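Local structure of farnesyl pyrophosphate synthetase (Staphylococcus aureus, 5H9D) at residues 173-178 with 194-199. The protein probably elongates allylic diphosphates to heptaprenyl diphosphate by magnesium-dependent prenyl transfer. Residues are numbered along the deposited sequence.
Sequences IQISTE and LKMIGH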
ATOM      1  N   ILE A 173      -9.943  -6.426  -0.839  1.00 57.61           N
ATOM      2  CA  ILE A 173     -10.764  -7.276  -1.695  1.00 55.03           C
ATOM      3  C   ILE A 173     -12.172  -6.698  -1.547  1.00 55.63           C
ATOM      4  O   ILE A 173     -12.969  -6.649  -2.483  1.00 54.41           O
ATOM      5  CB  ILE A 173     -10.733  -8.716  -1.221  1.00 53.34           C
ATOM      6  CG1 ILE A 173      -9.281  -9.199  -1.114  1.00 55.66           C
ATOM      7  CG2 ILE A 173     -11.469  -9.577  -2.186  1.00 47.71           C
ATOM      8  CD1 ILE A 173      -8.576  -9.396  -2.456  1.00 53.98           C
ATOM      9  N   GLN A 174     -12.439  -6.226  -0.340  1.00 55.96           N
ATOM     10  CA  GLN A 174     -13.695  -5.595   0.008  1.00 56.40           C
ATOM     11  C   GLN A 174     -13.866  -4.316  -0.815  1.00 56.18           C
ATOM     12  O   GLN A 174     -14.945  -4.047  -1.346  1.00 53.43           O
ATOM     13  CB  GLN A 174     -13.647  -5.253   1.470  1.00 58.81           C
ATOM     14  CG  GLN A 174     -14.938  -4.875   2.084  1.00 58.97           C
ATOM     15  CD  GLN A 174     -14.723  -4.555   3.512  1.00 57.09           C
ATOM     16  OE1 GLN A 174     -14.038  -5.286   4.223  1.00 56.21           O
ATOM     17  NE2 GLN A 174     -15.290  -3.455   3.950  1.00 58.94           N
ATOM     18  N   ILE A 175     -12.797  -3.520  -0.894  1.00 56.98           N
ATOM     19  CA  ILE A 175     -12.803  -2.281  -1.702  1.00 57.56           C
ATOM     20  C   ILE A 175     -12.962  -2.602  -3.198  1.00 57.80           C
ATOM     21  O   ILE A 175     -13.625  -1.867  -3.929  1.00 58.33           O
ATOM     22  CB  ILE A 175     -11.505  -1.504  -1.504  1.00 55.38           C
ATOM     23  CG1 ILE A 175     -11.505  -0.924  -0.105  1.00 56.08           C
ATOM     24  CG2 ILE A 175     -11.324  -0.447  -2.571  1.00 52.20           C
ATOM     25  CD1 ILE A 175     -10.139  -0.490   0.322  1.00 60.17           C
ATOM     26  N   SER A 176     -12.371  -3.706  -3.641  1.00 56.94           N
ATOM     27  CA  SER A 176     -12.462  -4.089  -5.042  1.00 58.65           C
ATOM     28  C   SER A 176     -13.893  -4.441  -5.423  1.00 60.06           C
ATOM     29  O   SER A 176     -14.338  -4.160  -6.536  1.00 61.60           O
ATOM     30  CB  SER A 176     -11.570  -5.292  -5.345  1.00 56.40           C
ATOM     31  OG  SER A 176     -10.262  -5.075  -4.874  1.00 56.01           O
ATOM     32  N   THR A 177     -14.616  -5.086  -4.521  1.00 59.74           N
ATOM     33  CA  THR A 177     -15.983  -5.446  -4.854  1.00 59.32           C
ATOM     34  C   THR A 177     -16.961  -4.290  -4.640  1.00 60.69           C
ATOM     35  O   THR A 177     -17.903  -4.143  -5.421  1.00 60.59           O
ATOM     36  CB  THR A 177     -16.449  -6.654  -4.056  1.00 56.59           C
ATOM     37  OG1 THR A 177     -16.070  -6.477  -2.687  1.00 58.16           O
ATOM     38  CG2 THR A 177     -15.848  -7.922  -4.614  1.00 54.16           C
ATOM     39  N   GLU A 178     -16.716  -3.465  -3.617  1.00 61.60           N
ATOM     40  CA  GLU A 178     -17.587  -2.326  -3.283  1.00 64.07           C
ATOM     41  C   GLU A 178     -17.556  -1.221  -4.333  1.00 63.75           C
ATOM     42  O   GLU A 178     -18.606  -0.833  -4.887  1.00 63.81           O
ATOM     43  CB  GLU A 178     -17.181  -1.721  -1.948  1.00 67.54           C
ATOM     44  CG  GLU A 178     -18.295  -0.976  -1.241  1.00 71.71           C
ATOM     45  CD  GLU A 178     -17.843  -0.363   0.080  1.00 76.86           C
ATOM     46  OE1 GLU A 178     -17.041  -1.003   0.820  1.00 77.76           O
ATOM     47  OE2 GLU A 178     -18.305   0.764   0.385  1.00 80.39           O
ATOM     48  N   LEU A 194     -22.141  -6.730  -2.322  1.00 63.31           N
ATOM     49  CA  LEU A 194     -20.813  -6.992  -2.847  1.00 62.04           C
ATOM     50  C   LEU A 194     -19.715  -6.569  -1.874  1.00 61.34           C
ATOM     51  O   LEU A 194     -18.651  -7.189  -1.827  1.00 60.97           O
ATOM     52  CB  LEU A 194     -20.676  -6.343  -4.220  1.00 61.30           C
ATOM     53  CG  LEU A 194     -21.563  -7.110  -5.219  1.00 59.83           C
ATOM     54  CD1 LEU A 194     -21.789  -6.296  -6.486  1.00 59.60           C
ATOM     55  CD2 LEU A 194     -20.922  -8.438  -5.536  1.00 58.39           C
ATOM     56  N   LYS A 195     -19.966  -5.539  -1.073  1.00 60.34           N
ATOM     57  CA  LYS A 195     -18.973  -5.169  -0.079  1.00 59.85           C
ATOM     58  C   LYS A 195     -18.775  -6.402   0.833  1.00 58.19           C
ATOM     59  O   LYS A 195     -17.646  -6.829   1.068  1.00 58.28           O
ATOM     60  CB  LYS A 195     -19.440  -3.969   0.748  1.00 62.60           C
ATOM     61  CG  LYS A 195     -18.398  -3.476   1.787  1.00 64.12           C
ATOM     62  CD  LYS A 195     -19.042  -3.154   3.160  1.00 67.06           C
ATOM     63  CE  LYS A 195     -19.862  -1.856   3.180  1.00 70.19           C
ATOM     64  NZ  LYS A 195     -19.054  -0.616   3.517  1.00 71.64           N
ATOM     65  N   MET A 196     -19.873  -6.975   1.328  1.00 56.42           N
ATOM     66  CA  MET A 196     -19.808  -8.164   2.188  1.00 56.35           C
ATOM     67  C   MET A 196     -19.263  -9.433   1.499  1.00 56.25           C
ATOM     68  O   MET A 196     -18.467 -10.164   2.108  1.00 56.40           O
ATOM     69  CB  MET A 196     -21.183  -8.473   2.822  1.00 53.83           C
ATOM     70  CG  MET A 196     -21.632  -7.413   3.813  1.00 53.99           C
ATOM     71  SD  MET A 196     -23.154  -7.803   4.602  0.25 51.52           S
ATOM     72  CE  MET A 196     -22.511  -8.532   5.999  1.00 52.69           C
ATOM     73  N   ILE A 197     -19.682  -9.697   0.252  1.00 54.82           N
ATOM     74  CA  ILE A 197     -19.195 -10.869  -0.485  1.00 53.52           C
ATOM     75  C   ILE A 197     -17.665 -10.796  -0.581  1.00 53.27           C
ATOM     76  O   ILE A 197     -16.946 -11.758  -0.255  1.00 51.58           O
ATOM     77  CB  ILE A 197     -19.729 -10.916  -1.922  1.00 53.42           C
ATOM     78  CG1 ILE A 197     -21.232 -11.200  -1.917  1.00 52.25           C
ATOM     79  CG2 ILE A 197     -18.969 -11.977  -2.716  1.00 54.13           C
ATOM     80  CD1 ILE A 197     -21.846 -11.231  -3.266  1.00 48.83           C
ATOM     81  N   GLY A 198     -17.187  -9.638  -1.035  1.00 50.28           N
ATOM     82  CA  GLY A 198     -15.760  -9.425  -1.163  1.00 49.11           C
ATOM     83  C   GLY A 198     -15.013  -9.559   0.155  1.00 49.38           C
ATOM     84  O   GLY A 198     -13.946 -10.162   0.214  1.00 47.59           O
ATOM     85  N   HIS A 199     -15.560  -8.985   1.221  1.00 49.36           N
ATOM     86  CA  HIS A 199     -14.903  -9.090   2.505  1.00 49.97           C
ATOM     87  C   HIS A 199     -14.753 -10.540   2.952  1.00 49.80           C
ATOM     88  O   HIS A 199     -13.693 -10.902   3.454  1.00 48.06           O
ATOM     89  CB  HIS A 199     -15.653  -8.270   3.556  1.00 51.68           C
ATOM     90  CG  HIS A 199     -15.264  -8.593   4.963  1.00 49.93           C
ATOM     91  ND1 HIS A 199     -15.803  -9.649   5.659  1.00 53.20           N
ATOM     92  CD2 HIS A 199     -14.344  -8.043   5.780  1.00 51.13           C
ATOM     93  CE1 HIS A 199     -15.232  -9.738   6.844  1.00 50.83           C
ATOM     94  NE2 HIS A 199     -14.342  -8.773   6.940  1.00 49.24           N
TER
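Start at G198, where the two helices come close. Their local axes approach to 7.3 Å and run roughly antiparallel, at 148°, with CA atoms 4.5 Å apart both at Q174–H199 and at E178–K195. A CB on G198 would collide with T177 OG1 and I173 O, so the bare backbone here is what permits this spacing; T177 OG1 lies 3.3 Å from G198 CA. The CA-to-CB bond of T177 points toward helix 188-215, and its p rotamer (chi1 46°) puts OG1 2.8 Å from L194 O while keeping it 3.1 Å from I173 O and 3.0 Å from Q174 O in its own helix. The hydroxyl thus sits among three carbonyl oxygens.

On one flank Q174 and E178 both leave their helix with chi1 and chi2 trans. Q174 lays its CG 3.7 Å from K195 CG and brings OE1 to 3.2 Å from H199 CD2, at the ring edge. E178 starts out sideways, but its carboxylate end comes nearer, so that OE1 meets K195 NZ at 3.4 Å, a salt bridge whose hydrogen bond is weak, as the lysine bends through its last two torsions.

This is tight packing between successive antiparallel helices, 158-183 and 188-215, of the mainly helical fold of the polyprenyl synthetase family. Helix 127-150 packs against I175 and E178, helix 43-51 against I173, S176 and T177, and helix 276-296 against M196 and I197; the bound peptide touches M196 and H199.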